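PDB 6LPI: acetolactate synthase isozyme 1 large subunit from Escherichia coli, which belongs to the thiamine diphosphate-dependent enzyme family and carries thiamine diphosphate, a magnesium ion and flavin-adenine dinucleotide. Local coordinates for residues K302-I308 with P319-A325; Y217-V222 with L282-F286. All blocks are in the same frame, centred on the assembly; numbering follows the deposited sequence.

How the interactions relate
From the N terminus, the first segment to appear is 217-222, at the end of strand 214-218. The chain then passes through two helices and strands 240-242, 257-260 and 278-282 before 282-286 returns to it, so interaction 2 closes a long loop inside the central domain. Interaction 1 opens later and closes a short excursion, 302-308 to 319-325, with neither helix nor strand between its segments. The loops follow in series, neither enclosing nor crossing the other. Both reach one parallel sheet, where 278-282 and 302-307 are neighbours, though most of interaction 2 is loop beyond it. They meet directly, through the probable hydrogen bond from His-305 NE2 to Ala-284 O (3.0 Å), and both touch FAD.

Interaction 1: K302-I308 with P319-A325; sequences KIIHVDI and PHVAIQA. With FAD (flavin-adenine dinucleotide), chain I.
Strands 302-307 and 321-324 run side by side and parallel, their axes 4.9 Å apart at closest approach and 5° from aligned. In register, the CA atoms of Ile-304 and Val-321 lie 4.8 Å apart, those of His-305 and Ala-322 5.0 Å, and those of Val-306 and Ile-323 4.7 Å. Start at Pro-319, whose CB lies 4.0 Å from Ile-303 CG2 and 3.8 Å from His-305 CB. His-320 N then donates to Ile-303 O (2.7 Å), and its m rotamer sets the ring face under Lys-302 CD, a CH-pi contact 3.9 Å from the ring centroid. Val-321 N shares Ile-303 O (3.2 Å), while Val-321 O accepts His-305 N (3.0 Å). Val-321 CB packs 3.7 Å from Ile-304 CG2. Ala-322 faces the other way, on the His-305 side of the sheet. Ile-323 N donates to His-305 O and Ile-323 O accepts Asp-307 N, both at 3.0 Å. Ile-323 CB, 4.0 Å from Val-306 CG1, joins the apolar face covered by helices 198-210 and 327-334. Gln-324 NE2 reaches Ile-308 O weakly (3.3 Å), its OE1 being held by Arg-310. Last, Ala-325 N donates to Asp-307 O (3.1 Å), and Ala-325 O lies 3.3 Å from FAD C2A. Asp-307 OD1 accepts FAD O3B (2.6 Å) and OD2 accepts O2B (2.5 Å): an acid gripping the adenosine ribose diol, as in Rossmann-like dinucleotide sites.

Interaction 2: Y217-V222 with L282-F286; sequences YLGGGV and LGARF. With FAD (flavin-adenine dinucleotide), chain I.
Three backbone hydrogen bonds set the frame. Leu-282 N donates to Tyr-217 O (3.1 Å) and Gly-219 N to Leu-282 O (3.0 Å), pairing Leu-218 with Leu-282 in parallel, CA to CA 5.3 Å. Beyond the strand ends, Gly-221 N donates to Gly-283 O (3.2 Å), and the 219-222 turn is closed by Val-222 N to Gly-219 O (3.3 Å). Steric limits come next: Gly-219 CA sits 3.2 Å from Gly-283 O, and a CB on Gly-219, Gly-221 or Gly-283 would clash with the facing loop. Gly-283 also has a positive phi (69°). Two loops meeting at the C-terminal ends of the adjacent central strands 214-218 and 278-282 form the crevice of a Rossmann-like fold that here receives the FAD diphosphate. This takes Gly-220 N on O2P (2.7 Å) and Arg-285 N on O1P (2.9 Å). Arg-285 NE adds a bond to FAD O2A (3.2 Å) and a weak one to O3P (3.3 Å), with its NH1 in a salt bridge to Asp-287. A CB on Gly-220 or Gly-221 would strike the cofactor. Of the apolar contacts, Val-222 CG1 packs 3.6 Å from Leu-282 CB. Ala-284 CB rides over the Tyr-217 ring in a CH-pi contact (3.8 Å to the centroid), and Tyr-217, chi1 t, turns its ring edge to the face of Phe-286, chi1 m, T-shaped with centroids 5.7 Å apart and planes at 84°.

Interaction 1: K302-I308 with P319-A325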
ATOM      1  N   LYS B 302      14.099  11.819 -20.773  1.00 37.60           N
ATOM      2  CA  LYS B 302      12.751  11.638 -21.258  1.00 48.55           C
ATOM      3  C   LYS B 302      12.133  10.508 -20.454  1.00 51.06           C
ATOM      4  O   LYS B 302      12.839   9.648 -19.922  1.00 57.54           O
ATOM      5  CB  LYS B 302      12.736  11.344 -22.753  1.00 58.23           C
ATOM      6  CG  LYS B 302      13.355  12.446 -23.575  1.00 60.54           C
ATOM      7  CD  LYS B 302      12.578  12.735 -24.821  1.00 56.27           C
ATOM      8  CE  LYS B 302      12.976  14.086 -25.371  1.00 58.75           C
ATOM      9  NZ  LYS B 302      12.802  15.109 -24.303  1.00 65.50           N
ATOM     10  N   ILE B 303      10.818  10.531 -20.316  1.00 46.60           N
ATOM     11  CA  ILE B 303      10.159   9.609 -19.410  1.00 52.42           C
ATOM     12  C   ILE B 303       9.088   8.829 -20.148  1.00 46.32           C
ATOM     13  O   ILE B 303       8.269   9.402 -20.884  1.00 30.49           O
ATOM     14  CB  ILE B 303       9.574  10.341 -18.188  1.00 54.13           C
ATOM     15  CG1 ILE B 303      10.723  10.905 -17.335  1.00 50.11           C
ATOM     16  CG2 ILE B 303       8.628   9.423 -17.409  1.00 44.42           C
ATOM     17  CD1 ILE B 303      10.292  11.719 -16.147  1.00 54.11           C
ATOM     18  N   ILE B 304       9.085   7.521 -19.918  1.00 47.01           N
ATOM     19  CA  ILE B 304       7.950   6.674 -20.236  1.00 49.78           C
ATOM     20  C   ILE B 304       7.350   6.228 -18.909  1.00 51.78           C
ATOM     21  O   ILE B 304       8.071   5.863 -17.969  1.00 53.90           O
ATOM     22  CB  ILE B 304       8.361   5.463 -21.094  1.00 46.48           C
ATOM     23  CG1 ILE B 304       9.429   5.857 -22.105  1.00 41.78           C
ATOM     24  CG2 ILE B 304       7.155   4.877 -21.796  1.00 49.20           C
ATOM     25  CD1 ILE B 304      10.022   4.666 -22.837  1.00 44.97           C
ATOM     26  N   HIS B 305       6.029   6.268 -18.829  1.00 46.35           N
ATOM     27  CA  HIS B 305       5.341   6.014 -17.580  1.00 48.67           C
ATOM     28  C   HIS B 305       4.133   5.142 -17.896  1.00 46.02           C
ATOM     29  O   HIS B 305       3.227   5.582 -18.616  1.00 55.77           O
ATOM     30  CB  HIS B 305       4.943   7.352 -16.929  1.00 27.45           C
ATOM     31  CG  HIS B 305       4.452   7.227 -15.516  1.00 42.55           C
ATOM     32  ND1 HIS B 305       3.761   8.234 -14.879  1.00 40.71           N
ATOM     33  CD2 HIS B 305       4.566   6.225 -14.614  1.00 40.88           C
ATOM     34  CE1 HIS B 305       3.457   7.855 -13.651  1.00 36.40           C
ATOM     35  NE2 HIS B 305       3.941   6.643 -13.464  1.00 41.29           N
ATOM     36  N   VAL B 306       4.092   3.939 -17.320  1.00 38.20           N
ATOM     37  CA  VAL B 306       2.984   2.992 -17.490  1.00 43.18           C
ATOM     38  C   VAL B 306       2.358   2.754 -16.131  1.00 42.49           C
ATOM     39  O   VAL B 306       3.006   2.198 -15.235  1.00 51.07           O
ATOM     40  CB  VAL B 306       3.428   1.645 -18.090  1.00 39.22           C
ATOM     41  CG1 VAL B 306       2.206   0.807 -18.445  1.00 37.65           C
ATOM     42  CG2 VAL B 306       4.256   1.862 -19.337  1.00 34.72           C
ATOM     43  N   ASP B 307       1.078   3.095 -16.007  1.00 34.74           N
ATOM     44  CA  ASP B 307       0.410   3.018 -14.723  1.00 45.74           C
ATOM     45  C   ASP B 307      -1.070   2.722 -14.959  1.00 47.01           C
ATOM     46  O   ASP B 307      -1.672   3.234 -15.912  1.00 41.50           O
ATOM     47  CB  ASP B 307       0.604   4.336 -13.962  1.00 50.59           C
ATOM     48  CG  ASP B 307       0.464   4.168 -12.477  1.00 62.32           C
ATOM     49  OD1 ASP B 307       1.516   4.239 -11.790  1.00 61.44           O
ATOM     50  OD2 ASP B 307      -0.678   3.959 -12.007  1.00 65.39           O
ATOM     51  N   ILE B 308      -1.658   1.905 -14.081  1.00 49.39           N
ATOM     52  CA  ILE B 308      -3.036   1.472 -14.294  1.00 50.80           C
ATOM     53  C   ILE B 308      -4.013   2.573 -13.925  1.00 47.17           C
ATOM     54  O   ILE B 308      -5.182   2.517 -14.341  1.00 45.77           O
ATOM     55  CB  ILE B 308      -3.358   0.212 -13.467  1.00 50.37           C
ATOM     56  CG1 ILE B 308      -4.671  -0.457 -13.925  1.00 48.28           C
ATOM     57  CG2 ILE B 308      -3.448   0.566 -11.982  1.00 48.48           C
ATOM     58  CD1 ILE B 308      -4.513  -1.609 -14.874  1.00 45.94           C
ATOM     59  N   PRO B 319       5.190  12.758 -18.503  1.00 36.68           N
ATOM     60  CA  PRO B 319       5.897  11.762 -19.301  1.00 41.06           C
ATOM     61  C   PRO B 319       5.850  12.133 -20.777  1.00 48.66           C
ATOM     62  O   PRO B 319       5.005  12.909 -21.235  1.00 46.87           O
ATOM     63  CB  PRO B 319       5.104  10.473 -19.035  1.00 40.93           C
ATOM     64  CG  PRO B 319       3.719  10.924 -18.808  1.00 30.04           C
ATOM     65  CD  PRO B 319       3.803  12.344 -18.216  1.00 42.91           C
ATOM     66  N   HIS B 320       6.796  11.572 -21.520  1.00 42.98           N
ATOM     67  CA  HIS B 320       6.776  11.751 -22.955  1.00 33.98           C
ATOM     68  C   HIS B 320       5.953  10.676 -23.638  1.00 36.10           C
ATOM     69  O   HIS B 320       5.383  10.913 -24.706  1.00 48.03           O
ATOM     70  CB  HIS B 320       8.208  11.779 -23.471  1.00 42.35           C
ATOM     71  CG  HIS B 320       8.984  12.955 -22.975  1.00 50.12           C
ATOM     72  ND1 HIS B 320       9.381  13.079 -21.662  1.00 53.50           N
ATOM     73  CD2 HIS B 320       9.446  14.053 -23.614  1.00 56.14           C
ATOM     74  CE1 HIS B 320      10.056  14.205 -21.513  1.00 57.99           C
ATOM     75  NE2 HIS B 320      10.111  14.815 -22.683  1.00 56.57           N
ATOM     76  N   VAL B 321       5.851   9.508 -23.023  1.00 36.59           N
ATOM     77  CA  VAL B 321       4.912   8.481 -23.437  1.00 42.37           C
ATOM     78  C   VAL B 321       4.226   8.000 -22.169  1.00 45.54           C
ATOM     79  O   VAL B 321       4.895   7.590 -21.215  1.00 43.06           O
ATOM     80  CB  VAL B 321       5.605   7.323 -24.169  1.00 37.27           C
ATOM     81  CG1 VAL B 321       4.665   6.122 -24.312  1.00 38.05           C
ATOM     82  CG2 VAL B 321       6.105   7.793 -25.501  1.00 38.51           C
ATOM     83  N   ALA B 322       2.899   8.074 -22.154  1.00 48.06           N
ATOM     84  CA  ALA B 322       2.085   7.696 -21.010  1.00 46.57           C
ATOM     85  C   ALA B 322       1.104   6.629 -21.465  1.00 55.13           C
ATOM     86  O   ALA B 322       0.333   6.847 -22.407  1.00 59.37           O
ATOM     87  CB  ALA B 322       1.344   8.903 -20.439  1.00 45.28           C
ATOM     88  N   ILE B 323       1.131   5.487 -20.798  1.00 56.55           N
ATOM     89  CA  ILE B 323       0.210   4.392 -21.053  1.00 52.05           C
ATOM     90  C   ILE B 323      -0.566   4.160 -19.778  1.00 55.62           C
ATOM     91  O   ILE B 323       0.037   3.981 -18.712  1.00 58.98           O
ATOM     92  CB  ILE B 323       0.957   3.101 -21.414  1.00 52.03           C
ATOM     93  CG1 ILE B 323       1.769   3.290 -22.681  1.00 52.10           C
ATOM     94  CG2 ILE B 323      -0.015   1.915 -21.531  1.00 60.50           C
ATOM     95  CD1 ILE B 323       1.080   2.844 -23.828  1.00 70.09           C
ATOM     96  N   GLN B 324      -1.885   4.123 -19.882  1.00 50.93           N
ATOM     97  CA  GLN B 324      -2.709   3.743 -18.743  1.00 46.69           C
ATOM     98  C   GLN B 324      -3.064   2.296 -19.006  1.00 43.76           C
ATOM     99  O   GLN B 324      -3.956   1.998 -19.804  1.00 56.04           O
ATOM    100  CB  GLN B 324      -3.960   4.586 -18.601  1.00 50.82           C
ATOM    101  CG  GLN B 324      -4.793   4.059 -17.483  1.00 59.63           C
ATOM    102  CD  GLN B 324      -6.220   4.452 -17.598  1.00 61.38           C
ATOM    103  OE1 GLN B 324      -6.617   5.090 -18.572  1.00 67.53           O
ATOM    104  NE2 GLN B 324      -7.012   4.096 -16.593  1.00 59.85           N
ATOM    105  N   ALA B 325      -2.383   1.392 -18.323  1.00 43.49           N
ATOM    106  CA  ALA B 325      -2.606  -0.018 -18.582  1.00 46.53           C
ATOM    107  C   ALA B 325      -2.007  -0.837 -17.456  1.00 48.03           C
ATOM    108  O   ALA B 325      -1.338  -0.314 -16.560  1.00 47.31           O
ATOM    109  CB  ALA B 325      -1.978  -0.424 -19.911  1.00 44.06           C
TER
HETATM  110  PA  FAD I 601       3.205   2.327  -4.730  1.00 49.30           P
HETATM  111  O1A FAD I 601       3.700   1.062  -4.147  1.00 61.06           O
HETATM  112  O2A FAD I 601       2.079   3.021  -4.012  1.00 42.99           O
HETATM  113  O5B FAD I 601       2.823   1.865  -6.192  1.00 31.13           O
HETATM  114  C5B FAD I 601       1.465   1.920  -6.671  1.00 26.37           C
HETATM  115  C4B FAD I 601       1.508   2.440  -8.082  1.00 39.26           C
HETATM  116  O4B FAD I 601       1.510   1.337  -9.027  1.00 39.34           O
HETATM  117  C3B FAD I 601       0.320   3.313  -8.473  1.00 42.90           C
HETATM  118  O3B FAD I 601       0.785   4.354  -9.333  1.00 35.96           O
HETATM  119  C2B FAD I 601      -0.611   2.292  -9.139  1.00 37.87           C
HETATM  120  O2B FAD I 601      -1.581   2.856 -10.010  1.00 36.12           O
HETATM  121  C1B FAD I 601       0.423   1.492  -9.918  1.00 39.37           C
HETATM  122  N9A FAD I 601      -0.012   0.177 -10.360  1.00 48.78           N
HETATM  123  C8A FAD I 601      -0.544  -0.830  -9.602  1.00 51.45           C
HETATM  124  N7A FAD I 601      -0.823  -1.921 -10.280  1.00 49.01           N
HETATM  125  C5A FAD I 601      -0.446  -1.606 -11.577  1.00 52.96           C
HETATM  126  C6A FAD I 601      -0.491  -2.331 -12.785  1.00 54.22           C
HETATM  127  N6A FAD I 601      -0.953  -3.580 -12.887  1.00 59.58           N
HETATM  128  N1A FAD I 601      -0.049  -1.715 -13.904  1.00 45.10           N
HETATM  129  C2A FAD I 601       0.408  -0.464 -13.813  1.00 43.71           C
HETATM  130  N3A FAD I 601       0.506   0.314 -12.733  1.00 52.35           N
HETATM  131  C4A FAD I 601       0.054  -0.315 -11.641  1.00 55.12           C
HETATM  132  N1  FAD I 601      10.627   4.798  -0.936  1.00 39.84           N
HETATM  133  C2  FAD I 601      11.660   4.878  -1.821  1.00 36.53           C
HETATM  134  O2  FAD I 601      11.493   4.642  -3.011  1.00 41.56           O
HETATM  135  N3  FAD I 601      12.926   5.218  -1.381  1.00 35.36           N
HETATM  136  C4  FAD I 601      13.282   5.500  -0.078  1.00 39.11           C
HETATM  137  O4  FAD I 601      14.445   5.787   0.194  1.00 40.82           O
HETATM  138  C4X FAD I 601      12.171   5.423   0.859  1.00 41.19           C
HETATM  139  N5  FAD I 601      12.409   5.674   2.130  1.00 39.88           N
HETATM  140  C5X FAD I 601      11.345   5.579   3.020  1.00 41.61           C
HETATM  141  C6  FAD I 601      11.573   5.831   4.374  1.00 36.33           C
HETATM  142  C7  FAD I 601      10.537   5.733   5.303  1.00 42.11           C
HETATM  143  C7M FAD I 601      10.809   6.026   6.754  1.00 37.82           C
HETATM  144  C8  FAD I 601       9.247   5.385   4.872  1.00 43.90           C
HETATM  145  C8M FAD I 601       8.102   5.290   5.852  1.00 36.76           C
HETATM  146  C9  FAD I 601       9.018   5.135   3.521  1.00 44.62           C
HETATM  147  C9A FAD I 601      10.049   5.239   2.595  1.00 45.54           C
HETATM  148  N10 FAD I 601       9.844   4.988   1.221  1.00 50.46           N
HETATM  149  C10 FAD I 601      10.879   5.067   0.329  1.00 47.09           C
HETATM  150  C1' FAD I 601       8.523   4.619   0.714  1.00 40.07           C
HETATM  151  C2' FAD I 601       7.772   5.800   0.118  1.00 32.26           C
HETATM  152  O2' FAD I 601       7.115   6.537   1.150  1.00 36.00           O
HETATM  153  C3' FAD I 601       6.715   5.286  -0.859  1.00 34.51           C
HETATM  154  O3' FAD I 601       5.849   4.375  -0.190  1.00 46.66           O
HETATM  155  C4' FAD I 601       7.282   4.593  -2.093  1.00 32.91           C
HETATM  156  O4' FAD I 601       8.466   5.271  -2.495  1.00 42.92           O
HETATM  157  C5' FAD I 601       6.298   4.568  -3.238  1.00 37.02           C
HETATM  158  O5' FAD I 601       6.689   3.546  -4.172  1.00 46.27           O
HETATM  159  P   FAD I 601       5.817   3.243  -5.423  1.00 90.95           P
HETATM  160  O1P FAD I 601       6.031   4.355  -6.451  1.00 83.80           O
HETATM  161  O2P FAD I 601       6.038   1.962  -5.809  1.00 44.72           O
HETATM  162  O3P FAD I 601       4.383   3.383  -4.842  1.00 61.25           O

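Interaction 2: Y217-V222 with L282-F286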
ATOM      1  N   TYR B 217      12.776   1.889 -13.776  1.00 33.11           N
ATOM      2  CA  TYR B 217      12.383   2.359 -12.456  1.00 32.26           C
ATOM      3  C   TYR B 217      11.104   1.609 -12.067  1.00 39.98           C
ATOM      4  O   TYR B 217      10.022   1.887 -12.584  1.00 41.58           O
ATOM      5  CB  TYR B 217      12.250   3.883 -12.523  1.00 30.98           C
ATOM      6  CG  TYR B 217      11.544   4.613 -11.412  1.00 35.26           C
ATOM      7  CD1 TYR B 217      11.324   4.042 -10.169  1.00 30.36           C
ATOM      8  CD2 TYR B 217      11.067   5.884 -11.632  1.00 43.83           C
ATOM      9  CE1 TYR B 217      10.667   4.729  -9.186  1.00 35.16           C
ATOM     10  CE2 TYR B 217      10.401   6.574 -10.659  1.00 45.93           C
ATOM     11  CZ  TYR B 217      10.206   5.996  -9.437  1.00 41.06           C
ATOM     12  OH  TYR B 217       9.540   6.702  -8.469  1.00 45.43           O
ATOM     13  N   LEU B 218      11.242   0.645 -11.165  1.00 46.68           N
ATOM     14  CA  LEU B 218      10.149  -0.228 -10.750  1.00 46.59           C
ATOM     15  C   LEU B 218       9.509   0.215  -9.448  1.00 42.94           C
ATOM     16  O   LEU B 218      10.198   0.645  -8.517  1.00 46.82           O
ATOM     17  CB  LEU B 218      10.632  -1.667 -10.600  1.00 49.70           C
ATOM     18  CG  LEU B 218      11.400  -2.142 -11.802  1.00 50.92           C
ATOM     19  CD1 LEU B 218      11.771  -3.626 -11.591  1.00 60.37           C
ATOM     20  CD2 LEU B 218      10.460  -1.932 -12.988  1.00 36.38           C
ATOM     21  N   GLY B 219       8.177   0.091  -9.405  1.00 39.97           N
ATOM     22  CA  GLY B 219       7.397   0.384  -8.223  1.00 38.03           C
ATOM     23  C   GLY B 219       6.524  -0.794  -7.824  1.00 37.45           C
ATOM     24  O   GLY B 219       6.563  -1.864  -8.436  1.00 38.45           O
ATOM     25  N   GLY B 220       5.739  -0.572  -6.772  1.00 35.99           N
ATOM     26  CA  GLY B 220       4.909  -1.627  -6.221  1.00 36.99           C
ATOM     27  C   GLY B 220       3.839  -2.155  -7.156  1.00 35.98           C
ATOM     28  O   GLY B 220       3.160  -3.124  -6.807  1.00 46.54           O
ATOM     29  N   GLY B 221       3.639  -1.528  -8.297  1.00 36.28           N
ATOM     30  CA  GLY B 221       2.617  -1.977  -9.221  1.00 42.03           C
ATOM     31  C   GLY B 221       3.002  -3.067 -10.179  1.00 50.04           C
ATOM     32  O   GLY B 221       2.126  -3.603 -10.865  1.00 54.90           O
ATOM     33  N   VAL B 222       4.290  -3.391 -10.274  1.00 49.87           N
ATOM     34  CA  VAL B 222       4.774  -4.439 -11.167  1.00 50.04           C
ATOM     35  C   VAL B 222       4.755  -5.799 -10.474  1.00 47.73           C
ATOM     36  O   VAL B 222       5.283  -6.779 -11.010  1.00 42.47           O
ATOM     37  CB  VAL B 222       6.194  -4.130 -11.646  1.00 49.39           C
ATOM     38  CG1 VAL B 222       6.216  -2.799 -12.357  1.00 56.48           C
ATOM     39  CG2 VAL B 222       7.142  -4.172 -10.453  1.00 41.17           C
ATOM     40  N   LEU B 282       7.621   1.863 -14.465  1.00 43.09           N
ATOM     41  CA  LEU B 282       6.537   0.899 -14.416  1.00 36.10           C
ATOM     42  C   LEU B 282       6.096   0.754 -12.977  1.00 41.66           C
ATOM     43  O   LEU B 282       6.910   0.417 -12.115  1.00 51.67           O
ATOM     44  CB  LEU B 282       6.964  -0.445 -14.974  1.00 33.75           C
ATOM     45  CG  LEU B 282       7.720  -0.347 -16.280  1.00 41.90           C
ATOM     46  CD1 LEU B 282       8.242  -1.711 -16.709  1.00 46.88           C
ATOM     47  CD2 LEU B 282       6.768   0.211 -17.311  1.00 47.96           C
ATOM     48  N   GLY B 283       4.821   1.017 -12.718  1.00 44.59           N
ATOM     49  CA  GLY B 283       4.260   0.782 -11.404  1.00 46.38           C
ATOM     50  C   GLY B 283       4.761   1.689 -10.302  1.00 48.00           C
ATOM     51  O   GLY B 283       4.517   1.389  -9.136  1.00 45.77           O
ATOM     52  N   ALA B 284       5.440   2.789 -10.622  1.00 43.31           N
ATOM     53  CA  ALA B 284       5.842   3.762  -9.616  1.00 39.67           C
ATOM     54  C   ALA B 284       5.039   5.043  -9.771  1.00 38.95           C
ATOM     55  O   ALA B 284       4.505   5.339 -10.844  1.00 45.46           O
ATOM     56  CB  ALA B 284       7.334   4.084  -9.710  1.00 40.20           C
ATOM     57  N   ARG B 285       5.042   5.852  -8.703  1.00 30.41           N
ATOM     58  CA  ARG B 285       4.176   7.024  -8.606  1.00 29.27           C
ATOM     59  C   ARG B 285       4.961   8.283  -8.219  1.00 32.01           C
ATOM     60  O   ARG B 285       4.387   9.215  -7.634  1.00 36.41           O
ATOM     61  CB  ARG B 285       3.051   6.754  -7.591  1.00 27.72           C
ATOM     62  CG  ARG B 285       3.501   6.705  -6.139  1.00 38.76           C
ATOM     63  CD  ARG B 285       2.334   6.501  -5.169  1.00 33.04           C
ATOM     64  NE  ARG B 285       2.774   6.134  -3.811  1.00 31.59           N
ATOM     65  CZ  ARG B 285       2.895   6.990  -2.800  1.00 42.88           C
ATOM     66  NH1 ARG B 285       2.614   8.270  -2.962  1.00 50.25           N
ATOM     67  NH2 ARG B 285       3.290   6.572  -1.612  1.00 55.92           N
ATOM     68  N   PHE B 286       6.274   8.290  -8.472  1.00 30.98           N
ATOM     69  CA  PHE B 286       7.153   9.441  -8.216  1.00 33.26           C
ATOM     70  C   PHE B 286       6.960  10.030  -6.819  1.00 31.78           C
ATOM     71  O   PHE B 286       6.891  11.246  -6.644  1.00 37.78           O
ATOM     72  CB  PHE B 286       6.971  10.528  -9.278  1.00 28.64           C
ATOM     73  CG  PHE B 286       7.281  10.071 -10.660  1.00 34.46           C
ATOM     74  CD1 PHE B 286       6.253   9.597 -11.479  1.00 45.25           C
ATOM     75  CD2 PHE B 286       8.579  10.118 -11.165  1.00 32.74           C
ATOM     76  CE1 PHE B 286       6.502   9.168 -12.781  1.00 43.39           C
ATOM     77  CE2 PHE B 286       8.839   9.688 -12.470  1.00 45.69           C
ATOM     78  CZ  PHE B 286       7.793   9.214 -13.281  1.00 47.88           C
TER
HETATM   79  PA  FAD I 601       3.205   2.327  -4.730  1.00 49.30           P
HETATM   80  O1A FAD I 601       3.700   1.062  -4.147  1.00 61.06           O
HETATM   81  O2A FAD I 601       2.079   3.021  -4.012  1.00 42.99           O
HETATM   82  O5B FAD I 601       2.823   1.865  -6.192  1.00 31.13           O
HETATM   83  C5B FAD I 601       1.465   1.920  -6.671  1.00 26.37           C
HETATM   84  C4B FAD I 601       1.508   2.440  -8.082  1.00 39.26           C
HETATM   85  O4B FAD I 601       1.510   1.337  -9.027  1.00 39.34           O
HETATM   86  C3B FAD I 601       0.320   3.313  -8.473  1.00 42.90           C
HETATM   87  O3B FAD I 601       0.785   4.354  -9.333  1.00 35.96           O
HETATM   88  C2B FAD I 601      -0.611   2.292  -9.139  1.00 37.87           C
HETATM   89  O2B FAD I 601      -1.581   2.856 -10.010  1.00 36.12           O
HETATM   90  C1B FAD I 601       0.423   1.492  -9.918  1.00 39.37           C
HETATM   91  N9A FAD I 601      -0.012   0.177 -10.360  1.00 48.78           N
HETATM   92  C8A FAD I 601      -0.544  -0.830  -9.602  1.00 51.45           C
HETATM   93  N7A FAD I 601      -0.823  -1.921 -10.280  1.00 49.01           N
HETATM   94  C5A FAD I 601      -0.446  -1.606 -11.577  1.00 52.96           C
HETATM   95  C6A FAD I 601      -0.491  -2.331 -12.785  1.00 54.22           C
HETATM   96  N6A FAD I 601      -0.953  -3.580 -12.887  1.00 59.58           N
HETATM   97  N1A FAD I 601      -0.049  -1.715 -13.904  1.00 45.10           N
HETATM   98  C2A FAD I 601       0.408  -0.464 -13.813  1.00 43.71           C
HETATM   99  N3A FAD I 601       0.506   0.314 -12.733  1.00 52.35           N
HETATM  100  C4A FAD I 601       0.054  -0.315 -11.641  1.00 55.12           C
HETATM  101  N1  FAD I 601      10.627   4.798  -0.936  1.00 39.84           N
HETATM  102  C2  FAD I 601      11.660   4.878  -1.821  1.00 36.53           C
HETATM  103  O2  FAD I 601      11.493   4.642  -3.011  1.00 41.56           O
HETATM  104  N3  FAD I 601      12.926   5.218  -1.381  1.00 35.36           N
HETATM  105  C4  FAD I 601      13.282   5.500  -0.078  1.00 39.11           C
HETATM  106  O4  FAD I 601      14.445   5.787   0.194  1.00 40.82           O
HETATM  107  C4X FAD I 601      12.171   5.423   0.859  1.00 41.19           C
HETATM  108  N5  FAD I 601      12.409   5.674   2.130  1.00 39.88           N
HETATM  109  C5X FAD I 601      11.345   5.579   3.020  1.00 41.61           C
HETATM  110  C6  FAD I 601      11.573   5.831   4.374  1.00 36.33           C
HETATM  111  C7  FAD I 601      10.537   5.733   5.303  1.00 42.11           C
HETATM  112  C7M FAD I 601      10.809   6.026   6.754  1.00 37.82           C
HETATM  113  C8  FAD I 601       9.247   5.385   4.872  1.00 43.90           C
HETATM  114  C8M FAD I 601       8.102   5.290   5.852  1.00 36.76           C
HETATM  115  C9  FAD I 601       9.018   5.135   3.521  1.00 44.62           C
HETATM  116  C9A FAD I 601      10.049   5.239   2.595  1.00 45.54           C
HETATM  117  N10 FAD I 601       9.844   4.988   1.221  1.00 50.46           N
HETATM  118  C10 FAD I 601      10.879   5.067   0.329  1.00 47.09           C
HETATM  119  C1' FAD I 601       8.523   4.619   0.714  1.00 40.07           C
HETATM  120  C2' FAD I 601       7.772   5.800   0.118  1.00 32.26           C
HETATM  121  O2' FAD I 601       7.115   6.537   1.150  1.00 36.00           O
HETATM  122  C3' FAD I 601       6.715   5.286  -0.859  1.00 34.51           C
HETATM  123  O3' FAD I 601       5.849   4.375  -0.190  1.00 46.66           O
HETATM  124  C4' FAD I 601       7.282   4.593  -2.093  1.00 32.91           C
HETATM  125  O4' FAD I 601       8.466   5.271  -2.495  1.00 42.92           O
HETATM  126  C5' FAD I 601       6.298   4.568  -3.238  1.00 37.02           C
HETATM  127  O5' FAD I 601       6.689   3.546  -4.172  1.00 46.27           O
HETATM  128  P   FAD I 601       5.817   3.243  -5.423  1.00 90.95           P
HETATM  129  O1P FAD I 601       6.031   4.355  -6.451  1.00 83.80           O
HETATM  130  O2P FAD I 601       6.038   1.962  -5.809  1.00 44.72           O
HETATM  131  O3P FAD I 601       4.383   3.383  -4.842  1.00 61.25           O